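Local coordinates for polyhomeotic-proximal chromatin protein (Drosophila melanogaster, PDB 1KW4), which helps maintain the transcriptionally repressed state of homeotic genes as a Polycomb group component of PRC1, seen here through its polymer-forming SAM domain, at residues A[23-28]-A[73-78]; A[15-20]-A[47-52]; A[30-35]-A[69-74]. The protein carries 1 engineered substitution. All blocks are in the same frame, centred on the assembly; numbering follows the deposited sequence.

Interaction 1: residues A[23-28]-A[73-78]; sequences SNFIRE and AKVESI
The ring of F25 reaches from helix 19-27 to K74, V75 and I78 on helix 65-78. This is a core contact of the SAM domain, a small all-helical bundle whose long last helix packs against the first. The two helix segments run at 114° to each other, with their axes 12.7 Å apart at closest approach. F25 alone bridges that distance from its side. Its CG lies anti to the backbone N (chi1 168°), which sends the ring out toward the last helix.

The tightly packed side is made by buried residues. V75 CG2 approaches the ring obliquely, 4.2 Å from F25 CE2. Nearer the root of the ring, W17 packs on F25 with the two ring planes at about 55°. An alanine at F25 is likely to open a gap between the two helices and leave W17 without its ring partner.

The looser side is that of K74 and I78, both partly exposed. K74 meets the ring edge, near its plane, with CG 3.6 Å from F25 CZ. Only the first carbons of K74 serve the contact; the chain bends at chi2 and carries the ammonium away. At the backbone of K74, S77 OG donates a 2.6 Å hydrogen bond to K74 O, which also accepts from I78 N. I78 CD1 comes from the opposite direction and stops 3.9 Å from F25 CE1.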
ATOM      1  N   SER A  23      -2.681  -6.290   2.038  1.00 16.02           N
ATOM      2  CA  SER A  23      -2.802  -6.012   3.471  1.00 17.15           C
ATOM      3  C   SER A  23      -1.621  -6.595   4.255  1.00 18.30           C
ATOM      4  O   SER A  23      -1.173  -6.016   5.247  1.00 17.84           O
ATOM      5  CB  SER A  23      -4.131  -6.558   4.022  1.00 18.24           C
ATOM      6  OG  SER A  23      -4.113  -7.969   4.144  1.00 20.10           O
ATOM      7  N   ASN A  24      -1.112  -7.738   3.811  1.00 18.45           N
ATOM      8  CA  ASN A  24       0.031  -8.352   4.480  1.00 19.91           C
ATOM      9  C   ASN A  24       1.311  -7.562   4.187  1.00 20.56           C
ATOM     10  O   ASN A  24       2.192  -7.441   5.045  1.00 21.39           O
ATOM     11  CB  ASN A  24       0.175  -9.813   4.041  1.00 22.51           C
ATOM     12  CG  ASN A  24      -0.812 -10.729   4.752  1.00 25.40           C
ATOM     13  OD1 ASN A  24      -0.798 -10.831   5.979  1.00 28.69           O
ATOM     14  ND2 ASN A  24      -1.671 -11.393   3.988  1.00 26.31           N
ATOM     15  N   PHE A  25       1.400  -7.024   2.976  1.00 20.02           N
ATOM     16  CA  PHE A  25       2.539  -6.207   2.557  1.00 20.04           C
ATOM     17  C   PHE A  25       2.604  -4.949   3.437  1.00 20.08           C
ATOM     18  O   PHE A  25       3.669  -4.581   3.943  1.00 20.76           O
ATOM     19  CB  PHE A  25       2.370  -5.830   1.076  1.00 20.35           C
ATOM     20  CG  PHE A  25       3.325  -4.763   0.591  1.00 21.42           C
ATOM     21  CD1 PHE A  25       4.677  -5.041   0.410  1.00 22.71           C
ATOM     22  CD2 PHE A  25       2.853  -3.489   0.279  1.00 21.55           C
ATOM     23  CE1 PHE A  25       5.548  -4.065  -0.077  1.00 23.76           C
ATOM     24  CE2 PHE A  25       3.716  -2.503  -0.210  1.00 24.37           C
ATOM     25  CZ  PHE A  25       5.068  -2.796  -0.389  1.00 24.61           C
ATOM     26  N   ILE A  26       1.457  -4.301   3.631  1.00 18.36           N
ATOM     27  CA  ILE A  26       1.383  -3.093   4.455  1.00 17.88           C
ATOM     28  C   ILE A  26       1.698  -3.416   5.924  1.00 21.12           C
ATOM     29  O   ILE A  26       2.419  -2.672   6.595  1.00 20.76           O
ATOM     30  CB  ILE A  26      -0.029  -2.433   4.334  1.00 18.81           C
ATOM     31  CG1 ILE A  26      -0.267  -1.965   2.889  1.00 16.95           C
ATOM     32  CG2 ILE A  26      -0.160  -1.253   5.296  1.00 19.18           C
ATOM     33  CD1 ILE A  26       0.770  -0.951   2.362  1.00 18.61           C
ATOM     34  N   ARG A  27       1.174  -4.536   6.417  1.00 19.03           N
ATOM     35  CA  ARG A  27       1.401  -4.953   7.800  1.00 22.98           C
ATOM     36  C   ARG A  27       2.884  -5.080   8.144  1.00 24.19           C
ATOM     37  O   ARG A  27       3.295  -4.779   9.271  1.00 26.10           O
ATOM     38  CB  ARG A  27       0.716  -6.302   8.065  1.00 24.41           C
ATOM     39  CG  ARG A  27       1.022  -6.908   9.438  1.00 27.96           C
ATOM     40  CD  ARG A  27       0.373  -6.120  10.562  1.00 31.95           C
ATOM     41  NE  ARG A  27       0.654  -6.701  11.878  1.00 36.43           N
ATOM     42  CZ  ARG A  27       1.826  -6.618  12.504  1.00 39.30           C
ATOM     43  NH1 ARG A  27       2.842  -5.973  11.943  1.00 38.65           N
ATOM     44  NH2 ARG A  27       1.982  -7.177  13.699  1.00 41.21           N
ATOM     45  N   GLU A  28       3.682  -5.513   7.174  1.00 24.91           N
ATOM     46  CA  GLU A  28       5.112  -5.713   7.383  1.00 29.09           C
ATOM     47  C   GLU A  28       6.017  -4.514   7.103  1.00 29.15           C
ATOM     48  O   GLU A  28       7.224  -4.582   7.342  1.00 29.80           O
ATOM     49  CB  GLU A  28       5.576  -6.919   6.565  1.00 33.10           C
ATOM     50  CG  GLU A  28       4.823  -8.192   6.916  1.00 39.81           C
ATOM     51  CD  GLU A  28       5.210  -9.370   6.045  1.00 44.90           C
ATOM     52  OE1 GLU A  28       5.064  -9.272   4.806  1.00 48.11           O
ATOM     53  OE2 GLU A  28       5.658 -10.396   6.604  1.00 48.78           O
ATOM     54  N   ALA A  73       7.506   4.510  -2.162  1.00 29.56           N
ATOM     55  CA  ALA A  73       8.906   4.177  -2.433  1.00 30.76           C
ATOM     56  C   ALA A  73       9.172   2.675  -2.516  1.00 30.35           C
ATOM     57  O   ALA A  73       9.927   2.219  -3.381  1.00 29.58           O
ATOM     58  CB  ALA A  73       9.803   4.796  -1.369  1.00 31.04           C
ATOM     59  N   LYS A  74       8.567   1.907  -1.614  1.00 28.43           N
ATOM     60  CA  LYS A  74       8.763   0.462  -1.616  1.00 28.11           C
ATOM     61  C   LYS A  74       8.193  -0.148  -2.891  1.00 27.58           C
ATOM     62  O   LYS A  74       8.820  -1.012  -3.506  1.00 28.59           O
ATOM     63  CB  LYS A  74       8.098  -0.174  -0.393  1.00 27.77           C
ATOM     64  CG  LYS A  74       8.425  -1.650  -0.215  1.00 31.94           C
ATOM     65  CD  LYS A  74       9.920  -1.862  -0.007  1.00 36.03           C
ATOM     66  CE  LYS A  74      10.243  -3.329   0.230  1.00 39.02           C
ATOM     67  NZ  LYS A  74      11.700  -3.545   0.469  1.00 42.39           N
ATOM     68  N   VAL A  75       7.006   0.302  -3.288  1.00 26.36           N
ATOM     69  CA  VAL A  75       6.373  -0.200  -4.503  1.00 26.53           C
ATOM     70  C   VAL A  75       7.245   0.126  -5.717  1.00 30.03           C
ATOM     71  O   VAL A  75       7.412  -0.704  -6.612  1.00 29.87           O
ATOM     72  CB  VAL A  75       4.965   0.412  -4.689  1.00 25.20           C
ATOM     73  CG1 VAL A  75       4.382   0.008  -6.037  1.00 24.78           C
ATOM     74  CG2 VAL A  75       4.051  -0.058  -3.562  1.00 20.35           C
ATOM     75  N   GLU A  76       7.806   1.333  -5.741  1.00 32.17           N
ATOM     76  CA  GLU A  76       8.666   1.750  -6.848  1.00 36.58           C
ATOM     77  C   GLU A  76       9.909   0.869  -6.940  1.00 37.48           C
ATOM     78  O   GLU A  76      10.322   0.481  -8.034  1.00 39.19           O
ATOM     79  CB  GLU A  76       9.106   3.209  -6.676  1.00 38.11           C
ATOM     80  CG  GLU A  76       7.980   4.224  -6.667  1.00 41.40           C
ATOM     81  CD  GLU A  76       8.482   5.647  -6.472  1.00 44.21           C
ATOM     82  OE1 GLU A  76       9.300   5.873  -5.555  1.00 45.60           O
ATOM     83  OE2 GLU A  76       8.051   6.542  -7.230  1.00 46.10           O
ATOM     84  N   SER A  77      10.503   0.556  -5.793  1.00 38.95           N
ATOM     85  CA  SER A  77      11.710  -0.267  -5.760  1.00 42.13           C
ATOM     86  C   SER A  77      11.459  -1.693  -6.238  1.00 43.82           C
ATOM     87  O   SER A  77      12.299  -2.284  -6.917  1.00 44.45           O
ATOM     88  CB  SER A  77      12.297  -0.298  -4.346  1.00 42.14           C
ATOM     89  OG  SER A  77      11.459  -1.008  -3.452  1.00 45.90           O
ATOM     90  N   ILE A  78      10.306  -2.245  -5.878  1.00 44.59           N
ATOM     91  CA  ILE A  78       9.951  -3.603  -6.277  1.00 46.54           C
ATOM     92  C   ILE A  78       9.630  -3.637  -7.767  1.00 48.64           C
ATOM     93  O   ILE A  78      10.155  -4.470  -8.509  1.00 49.12           O
ATOM     94  CB  ILE A  78       8.726  -4.113  -5.482  1.00 45.54           C
ATOM     95  CG1 ILE A  78       9.064  -4.174  -3.992  1.00 45.76           C
ATOM     96  CG2 ILE A  78       8.304  -5.487  -5.988  1.00 46.68           C
ATOM     97  CD1 ILE A  78       7.905  -4.601  -3.113  1.00 44.91           C
TER

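Interaction 2: residues A[15-20]-A[47-52]; sequences SSWSVD and QALLRL. Engineered in segment 47-52: R51 (natural residue Leu).
W17 and L49 make the buried apolar part of this contact. L49 CD2 lies 3.9 Å from W17 CZ3 and slightly farther from CE3, so a single methyl meets the six-membered part of the indole obliquely. The CG of L49 is anti to its backbone N (chi1 -177°), and the branch is thereby carried toward the tryptophan.

S15 supplies the more open part. Its CB is 3.8 Å from Q47 OE1, a van der Waals approach. The Q47 chain bends at chi2 (-78°), which folds its amide back beside the serine. L50 adds a methyl: its CD1 is 4.1 Å from S15 N.

No direct hydrogen bond joins the two segments. A water does so instead. It donates to S15 O and to W17 O, each at 2.8 Å, and accepts from Q47 N at 3.2 Å. One water thus ties two carbonyls of the N-terminal segment to a backbone N-H near the start of helix 46-51.

Farther out, W17 NE1 is hydrogen-bonded to P12 O, which helps fix the turn of the indole. W17 is also backbone-bonded to G46. L49 and L50 both rest on V75 of helix 65-78. S18 is the N-cap of helix 19-27; its side chain caps a backbone N of the first turn, and S18 N is bonded to D21 OD2, a capping box. The arrangement belongs to the hydrophobic core of a SAM domain, where a tryptophan just before the first helix packs among the helices.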
ATOM      1  N   SER A  15       1.048  -6.914  -9.851  1.00 19.29           N
ATOM      2  CA  SER A  15      -0.226  -6.914 -10.557  1.00 21.21           C
ATOM      3  C   SER A  15      -1.098  -8.130 -10.221  1.00 21.88           C
ATOM      4  O   SER A  15      -2.309  -8.102 -10.436  1.00 22.48           O
ATOM      5  CB  SER A  15       0.008  -6.836 -12.074  1.00 23.92           C
ATOM      6  OG  SER A  15       0.871  -7.873 -12.514  1.00 25.96           O
ATOM      7  N   SER A  16      -0.489  -9.188  -9.687  1.00 20.90           N
ATOM      8  CA  SER A  16      -1.224 -10.401  -9.323  1.00 21.73           C
ATOM      9  C   SER A  16      -1.677 -10.442  -7.857  1.00 22.61           C
ATOM     10  O   SER A  16      -2.417 -11.349  -7.458  1.00 23.96           O
ATOM     11  CB  SER A  16      -0.368 -11.643  -9.597  1.00 23.27           C
ATOM     12  OG  SER A  16       0.666 -11.770  -8.626  1.00 26.74           O
ATOM     13  N   TRP A  17      -1.246  -9.470  -7.057  1.00 20.31           N
ATOM     14  CA  TRP A  17      -1.602  -9.447  -5.635  1.00 19.13           C
ATOM     15  C   TRP A  17      -3.082  -9.201  -5.353  1.00 18.42           C
ATOM     16  O   TRP A  17      -3.712  -8.341  -5.965  1.00 19.01           O
ATOM     17  CB  TRP A  17      -0.792  -8.376  -4.890  1.00 18.34           C
ATOM     18  CG  TRP A  17       0.703  -8.599  -4.823  1.00 18.65           C
ATOM     19  CD1 TRP A  17       1.434  -9.566  -5.462  1.00 19.38           C
ATOM     20  CD2 TRP A  17       1.648  -7.781  -4.121  1.00 19.02           C
ATOM     21  NE1 TRP A  17       2.779  -9.391  -5.206  1.00 19.71           N
ATOM     22  CE2 TRP A  17       2.935  -8.304  -4.386  1.00 21.02           C
ATOM     23  CE3 TRP A  17       1.529  -6.653  -3.294  1.00 20.43           C
ATOM     24  CZ2 TRP A  17       4.097  -7.733  -3.854  1.00 21.98           C
ATOM     25  CZ3 TRP A  17       2.682  -6.086  -2.766  1.00 20.30           C
ATOM     26  CH2 TRP A  17       3.952  -6.625  -3.048  1.00 21.21           C
ATOM     27  N   SER A  18      -3.632  -9.959  -4.409  1.00 19.05           N
ATOM     28  CA  SER A  18      -5.028  -9.798  -4.015  1.00 18.59           C
ATOM     29  C   SER A  18      -5.109  -8.705  -2.944  1.00 19.63           C
ATOM     30  O   SER A  18      -4.086  -8.167  -2.519  1.00 17.34           O
ATOM     31  CB  SER A  18      -5.560 -11.104  -3.423  1.00 20.96           C
ATOM     32  OG  SER A  18      -4.860 -11.433  -2.230  1.00 19.93           O
ATOM     33  N   VAL A  19      -6.325  -8.378  -2.512  1.00 19.19           N
ATOM     34  CA  VAL A  19      -6.493  -7.378  -1.457  1.00 20.08           C
ATOM     35  C   VAL A  19      -5.811  -7.910  -0.191  1.00 20.07           C
ATOM     36  O   VAL A  19      -5.129  -7.165   0.517  1.00 19.09           O
ATOM     37  CB  VAL A  19      -7.994  -7.102  -1.168  1.00 20.48           C
ATOM     38  CG1 VAL A  19      -8.148  -6.279   0.115  1.00 21.70           C
ATOM     39  CG2 VAL A  19      -8.615  -6.335  -2.341  1.00 20.73           C
ATOM     40  N   ASP A  20      -5.990  -9.199   0.098  1.00 20.45           N
ATOM     41  CA  ASP A  20      -5.360  -9.791   1.282  1.00 22.11           C
ATOM     42  C   ASP A  20      -3.833  -9.740   1.187  1.00 21.10           C
ATOM     43  O   ASP A  20      -3.155  -9.497   2.189  1.00 20.56           O
ATOM     44  CB  ASP A  20      -5.810 -11.243   1.485  1.00 25.76           C
ATOM     45  CG  ASP A  20      -7.247 -11.351   1.964  1.00 29.71           C
ATOM     46  OD1 ASP A  20      -7.819 -10.328   2.402  1.00 31.38           O
ATOM     47  OD2 ASP A  20      -7.802 -12.470   1.913  1.00 33.61           O
ATOM     48  N   GLN A  47      -3.192  -4.241  -8.517  1.00 19.72           N
ATOM     49  CA  GLN A  47      -3.382  -3.307  -9.623  1.00 22.07           C
ATOM     50  C   GLN A  47      -3.632  -1.892  -9.107  1.00 22.87           C
ATOM     51  O   GLN A  47      -3.131  -0.921  -9.676  1.00 22.89           O
ATOM     52  CB  GLN A  47      -4.544  -3.766 -10.506  1.00 24.88           C
ATOM     53  CG  GLN A  47      -4.216  -4.978 -11.366  1.00 31.33           C
ATOM     54  CD  GLN A  47      -3.394  -4.622 -12.590  1.00 35.78           C
ATOM     55  OE1 GLN A  47      -2.365  -3.950 -12.492  1.00 40.25           O
ATOM     56  NE2 GLN A  47      -3.843  -5.077 -13.755  1.00 39.13           N
ATOM     57  N   ALA A  48      -4.403  -1.775  -8.030  1.00 20.04           N
ATOM     58  CA  ALA A  48      -4.691  -0.467  -7.445  1.00 20.68           C
ATOM     59  C   ALA A  48      -3.448   0.101  -6.761  1.00 19.82           C
ATOM     60  O   ALA A  48      -3.179   1.304  -6.832  1.00 20.78           O
ATOM     61  CB  ALA A  48      -5.833  -0.581  -6.438  1.00 21.59           C
ATOM     62  N   LEU A  49      -2.694  -0.767  -6.091  1.00 18.89           N
ATOM     63  CA  LEU A  49      -1.480  -0.351  -5.388  1.00 20.06           C
ATOM     64  C   LEU A  49      -0.477   0.309  -6.338  1.00 21.11           C
ATOM     65  O   LEU A  49       0.196   1.281  -5.978  1.00 20.99           O
ATOM     66  CB  LEU A  49      -0.829  -1.562  -4.709  1.00 20.39           C
ATOM     67  CG  LEU A  49       0.422  -1.301  -3.868  1.00 19.45           C
ATOM     68  CD1 LEU A  49       0.073  -0.380  -2.701  1.00 21.38           C
ATOM     69  CD2 LEU A  49       0.984  -2.625  -3.354  1.00 19.43           C
ATOM     70  N   LEU A  50      -0.379  -0.221  -7.550  1.00 21.22           N
ATOM     71  CA  LEU A  50       0.541   0.322  -8.541  1.00 24.43           C
ATOM     72  C   LEU A  50       0.165   1.746  -8.954  1.00 25.91           C
ATOM     73  O   LEU A  50       1.020   2.514  -9.406  1.00 25.22           O
ATOM     74  CB  LEU A  50       0.577  -0.590  -9.772  1.00 23.99           C
ATOM     75  CG  LEU A  50       1.272  -1.942  -9.558  1.00 25.45           C
ATOM     76  CD1 LEU A  50       1.001  -2.867 -10.733  1.00 26.35           C
ATOM     77  CD2 LEU A  50       2.766  -1.715  -9.379  1.00 27.87           C
ATOM     78  N   ARG A  51      -1.107   2.099  -8.781  1.00 25.72           N
ATOM     79  CA  ARG A  51      -1.602   3.426  -9.150  1.00 28.72           C
ATOM     80  C   ARG A  51      -1.621   4.441  -8.010  1.00 30.02           C
ATOM     81  O   ARG A  51      -1.782   5.639  -8.251  1.00 30.87           O
ATOM     82  CB  ARG A  51      -3.018   3.311  -9.718  1.00 31.14           C
ATOM     83  CG  ARG A  51      -3.117   2.518 -10.996  1.00 33.13           C
ATOM     84  CD  ARG A  51      -2.302   3.159 -12.109  1.00 39.11           C
ATOM     85  NE  ARG A  51      -2.449   4.614 -12.165  1.00 40.02           N
ATOM     86  CZ  ARG A  51      -3.608   5.269 -12.208  1.00 44.53           C
ATOM     87  NH1 ARG A  51      -4.760   4.609 -12.197  1.00 46.02           N
ATOM     88  NH2 ARG A  51      -3.614   6.596 -12.275  1.00 44.51           N
ATOM     89  N   LEU A  52      -1.470   3.971  -6.776  1.00 29.71           N
ATOM     90  CA  LEU A  52      -1.492   4.858  -5.617  1.00 32.05           C
ATOM     91  C   LEU A  52      -0.355   5.871  -5.572  1.00 33.70           C
ATOM     92  O   LEU A  52       0.821   5.511  -5.598  1.00 35.89           O
ATOM     93  CB  LEU A  52      -1.491   4.044  -4.319  1.00 30.49           C
ATOM     94  CG  LEU A  52      -2.853   3.592  -3.786  1.00 31.71           C
ATOM     95  CD1 LEU A  52      -2.662   2.657  -2.591  1.00 30.88           C
ATOM     96  CD2 LEU A  52      -3.665   4.814  -3.382  1.00 29.55           C
TER
HETATM   97  O   HOH W   1      -4.166  -7.254  -8.538  1.00 25.57           O

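Interaction 3: residues A[30-35]-A[69-74]; sequences PGCQDY and LKIVAK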
ATOM      1  N   PRO A  30       7.616  -1.122   8.024  1.00 31.68           N
ATOM      2  CA  PRO A  30       7.848  -0.360   9.255  1.00 32.52           C
ATOM      3  C   PRO A  30       7.033   0.924   9.399  1.00 31.33           C
ATOM      4  O   PRO A  30       7.084   1.808   8.543  1.00 32.80           O
ATOM      5  CB  PRO A  30       9.358  -0.104   9.223  1.00 34.20           C
ATOM      6  CG  PRO A  30       9.673  -0.095   7.753  1.00 35.06           C
ATOM      7  CD  PRO A  30       8.863  -1.269   7.256  1.00 33.72           C
ATOM      8  N   GLY A  31       6.271   1.007  10.486  1.00 30.52           N
ATOM      9  CA  GLY A  31       5.459   2.181  10.756  1.00 30.67           C
ATOM     10  C   GLY A  31       4.145   2.318  10.005  1.00 30.53           C
ATOM     11  O   GLY A  31       3.487   3.356  10.100  1.00 30.39           O
ATOM     12  N   CYS A  32       3.737   1.280   9.280  1.00 28.57           N
ATOM     13  CA  CYS A  32       2.496   1.353   8.508  1.00 27.25           C
ATOM     14  C   CYS A  32       1.387   0.419   8.995  1.00 28.05           C
ATOM     15  O   CYS A  32       0.294   0.406   8.427  1.00 25.61           O
ATOM     16  CB  CYS A  32       2.783   1.048   7.032  1.00 28.01           C
ATOM     17  SG  CYS A  32       3.978   2.156   6.233  1.00 29.57           S
ATOM     18  N   GLN A  33       1.649  -0.337  10.056  1.00 28.36           N
ATOM     19  CA  GLN A  33       0.660  -1.289  10.556  1.00 30.92           C
ATOM     20  C   GLN A  33      -0.709  -0.718  10.935  1.00 29.88           C
ATOM     21  O   GLN A  33      -1.708  -1.436  10.884  1.00 28.50           O
ATOM     22  CB  GLN A  33       1.238  -2.080  11.736  1.00 34.46           C
ATOM     23  CG  GLN A  33       1.356  -1.311  13.035  1.00 41.03           C
ATOM     24  CD  GLN A  33       2.067  -2.113  14.111  1.00 45.62           C
ATOM     25  OE1 GLN A  33       1.688  -3.249  14.410  1.00 48.21           O
ATOM     26  NE2 GLN A  33       3.105  -1.526  14.701  1.00 48.21           N
ATOM     27  N   ASP A  34      -0.773   0.559  11.299  1.00 28.24           N
ATOM     28  CA  ASP A  34      -2.051   1.162  11.675  1.00 29.49           C
ATOM     29  C   ASP A  34      -2.985   1.393  10.490  1.00 26.71           C
ATOM     30  O   ASP A  34      -4.148   1.751  10.678  1.00 27.14           O
ATOM     31  CB  ASP A  34      -1.840   2.504  12.383  1.00 34.43           C
ATOM     32  CG  ASP A  34      -1.040   2.375  13.662  1.00 39.31           C
ATOM     33  OD1 ASP A  34      -1.318   1.449  14.452  1.00 41.56           O
ATOM     34  OD2 ASP A  34      -0.139   3.213  13.882  1.00 44.39           O
ATOM     35  N   TYR A  35      -2.485   1.183   9.276  1.00 23.37           N
ATOM     36  CA  TYR A  35      -3.290   1.412   8.078  1.00 23.24           C
ATOM     37  C   TYR A  35      -3.782   0.144   7.369  1.00 21.21           C
ATOM     38  O   TYR A  35      -4.427   0.222   6.322  1.00 20.67           O
ATOM     39  CB  TYR A  35      -2.492   2.288   7.102  1.00 23.77           C
ATOM     40  CG  TYR A  35      -2.135   3.646   7.679  1.00 24.83           C
ATOM     41  CD1 TYR A  35      -3.100   4.643   7.814  1.00 27.97           C
ATOM     42  CD2 TYR A  35      -0.838   3.923   8.113  1.00 26.80           C
ATOM     43  CE1 TYR A  35      -2.784   5.889   8.370  1.00 28.85           C
ATOM     44  CE2 TYR A  35      -0.510   5.165   8.673  1.00 28.38           C
ATOM     45  CZ  TYR A  35      -1.489   6.141   8.795  1.00 29.91           C
ATOM     46  OH  TYR A  35      -1.177   7.367   9.341  1.00 32.42           O
ATOM     47  N   LEU A  69       4.934   8.128   2.114  1.00 24.44           N
ATOM     48  CA  LEU A  69       6.152   8.152   1.303  1.00 26.36           C
ATOM     49  C   LEU A  69       6.840   6.792   1.249  1.00 25.78           C
ATOM     50  O   LEU A  69       7.347   6.382   0.199  1.00 26.39           O
ATOM     51  CB  LEU A  69       7.136   9.192   1.843  1.00 26.54           C
ATOM     52  CG  LEU A  69       6.729  10.658   1.683  1.00 28.79           C
ATOM     53  CD1 LEU A  69       7.693  11.537   2.468  1.00 29.23           C
ATOM     54  CD2 LEU A  69       6.725  11.040   0.211  1.00 30.96           C
ATOM     55  N   LYS A  70       6.863   6.099   2.382  1.00 25.44           N
ATOM     56  CA  LYS A  70       7.496   4.789   2.462  1.00 26.18           C
ATOM     57  C   LYS A  70       6.780   3.752   1.597  1.00 24.65           C
ATOM     58  O   LYS A  70       7.426   2.908   0.973  1.00 24.04           O
ATOM     59  CB  LYS A  70       7.557   4.339   3.925  1.00 27.86           C
ATOM     60  CG  LYS A  70       8.512   5.198   4.757  1.00 32.19           C
ATOM     61  CD  LYS A  70       8.108   5.296   6.223  1.00 35.20           C
ATOM     62  CE  LYS A  70       8.384   4.018   6.981  1.00 37.70           C
ATOM     63  NZ  LYS A  70       8.114   4.211   8.434  1.00 36.56           N
ATOM     64  N   ILE A  71       5.452   3.815   1.545  1.00 22.87           N
ATOM     65  CA  ILE A  71       4.695   2.868   0.729  1.00 22.60           C
ATOM     66  C   ILE A  71       4.973   3.091  -0.758  1.00 24.25           C
ATOM     67  O   ILE A  71       5.281   2.150  -1.493  1.00 24.11           O
ATOM     68  CB  ILE A  71       3.176   2.990   0.998  1.00 21.73           C
ATOM     69  CG1 ILE A  71       2.875   2.516   2.423  1.00 21.04           C
ATOM     70  CG2 ILE A  71       2.382   2.165  -0.022  1.00 21.79           C
ATOM     71  CD1 ILE A  71       1.460   2.806   2.878  1.00 23.21           C
ATOM     72  N   VAL A  72       4.872   4.338  -1.204  1.00 25.51           N
ATOM     73  CA  VAL A  72       5.120   4.646  -2.608  1.00 28.58           C
ATOM     74  C   VAL A  72       6.532   4.232  -3.024  1.00 28.85           C
ATOM     75  O   VAL A  72       6.727   3.657  -4.097  1.00 28.82           O
ATOM     76  CB  VAL A  72       4.927   6.158  -2.892  1.00 30.06           C
ATOM     77  CG1 VAL A  72       5.323   6.481  -4.329  1.00 30.11           C
ATOM     78  CG2 VAL A  72       3.474   6.539  -2.661  1.00 31.44           C
ATOM     79  N   ALA A  73       7.506   4.510  -2.162  1.00 29.56           N
ATOM     80  CA  ALA A  73       8.906   4.177  -2.433  1.00 30.76           C
ATOM     81  C   ALA A  73       9.172   2.675  -2.516  1.00 30.35           C
ATOM     82  O   ALA A  73       9.927   2.219  -3.381  1.00 29.58           O
ATOM     83  CB  ALA A  73       9.803   4.796  -1.369  1.00 31.04           C
ATOM     84  N   LYS A  74       8.567   1.907  -1.614  1.00 28.43           N
ATOM     85  CA  LYS A  74       8.763   0.462  -1.616  1.00 28.11           C
ATOM     86  C   LYS A  74       8.193  -0.148  -2.891  1.00 27.58           C
ATOM     87  O   LYS A  74       8.820  -1.012  -3.506  1.00 28.59           O
ATOM     88  CB  LYS A  74       8.098  -0.174  -0.393  1.00 27.77           C
ATOM     89  CG  LYS A  74       8.425  -1.650  -0.215  1.00 31.94           C
ATOM     90  CD  LYS A  74       9.920  -1.862  -0.007  1.00 36.03           C
ATOM     91  CE  LYS A  74      10.243  -3.329   0.230  1.00 39.02           C
ATOM     92  NZ  LYS A  74      11.700  -3.545   0.469  1.00 42.39           N
TER
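K70 NZ donates a hydrogen bond to P30 O at 2.6 Å, the one polar bond between these segments. The ammonium stands above the carbonyl plane, 42° out of it, with a C=O...N angle of 135°. The lysine chain bends at chi3, and this turn brings NZ up to the carbonyl. CE follows in a tight approach, 3.0 Å from P30 O. The proline ring stays near the lysine chain, its CG 4.4 Å from K70 CE. P30, G31 and K70 are all exposed, so this bond lies on the outer side of the contact.

G31 lies beside the ammonium, its CA 4.1 Å from K70 NZ. Its phi is positive (79°), a backbone shape that glycine adopts readily. A CB here would point toward K70 and would come too close to NZ where it now sits.

The inner side is apolar. C32 SG lies 4.0 Å from I71 CG1, and both residues are buried. C32 also touches P67. I71 packs on L29 and M63, so the pair continues into the core of the SAM domain.

Past the cysteine the loop tightens into the 3-10 turn 33-35, with Y35 N bonded to C32 O. Y35 leans on P67 and M63, and its OH is hydrogen-bonded to K64 N. The segment 30-35 joins helix 19-27 to helix 36-41. This contact lays that connection against the N-terminal half of helix 65-78, with I26 of helix 19-27 packed against both C32 and I71.

From the N terminus, segment 15-20 comes first. Interaction 2 closes a loop from it to helix 46-51. Segment 23-28 follows on helix 19-27, and interaction 1 closes a longer loop from there to helix 65-78. Segment 30-35 comes next. Interaction 3 starts later and ends on the same stretch of the last helix as interaction 1, with A73 and K74 in common. Interaction 2 crosses both others, because 15-20 lies before 23-28 and 30-35 while 47-52 falls inside their spans. Interactions 1 and 2 touch each other. Interaction 3 lies on the other side of the chain's centre from interaction 2. Together they tie the N-terminal segment, three helices and one loop into one bundle.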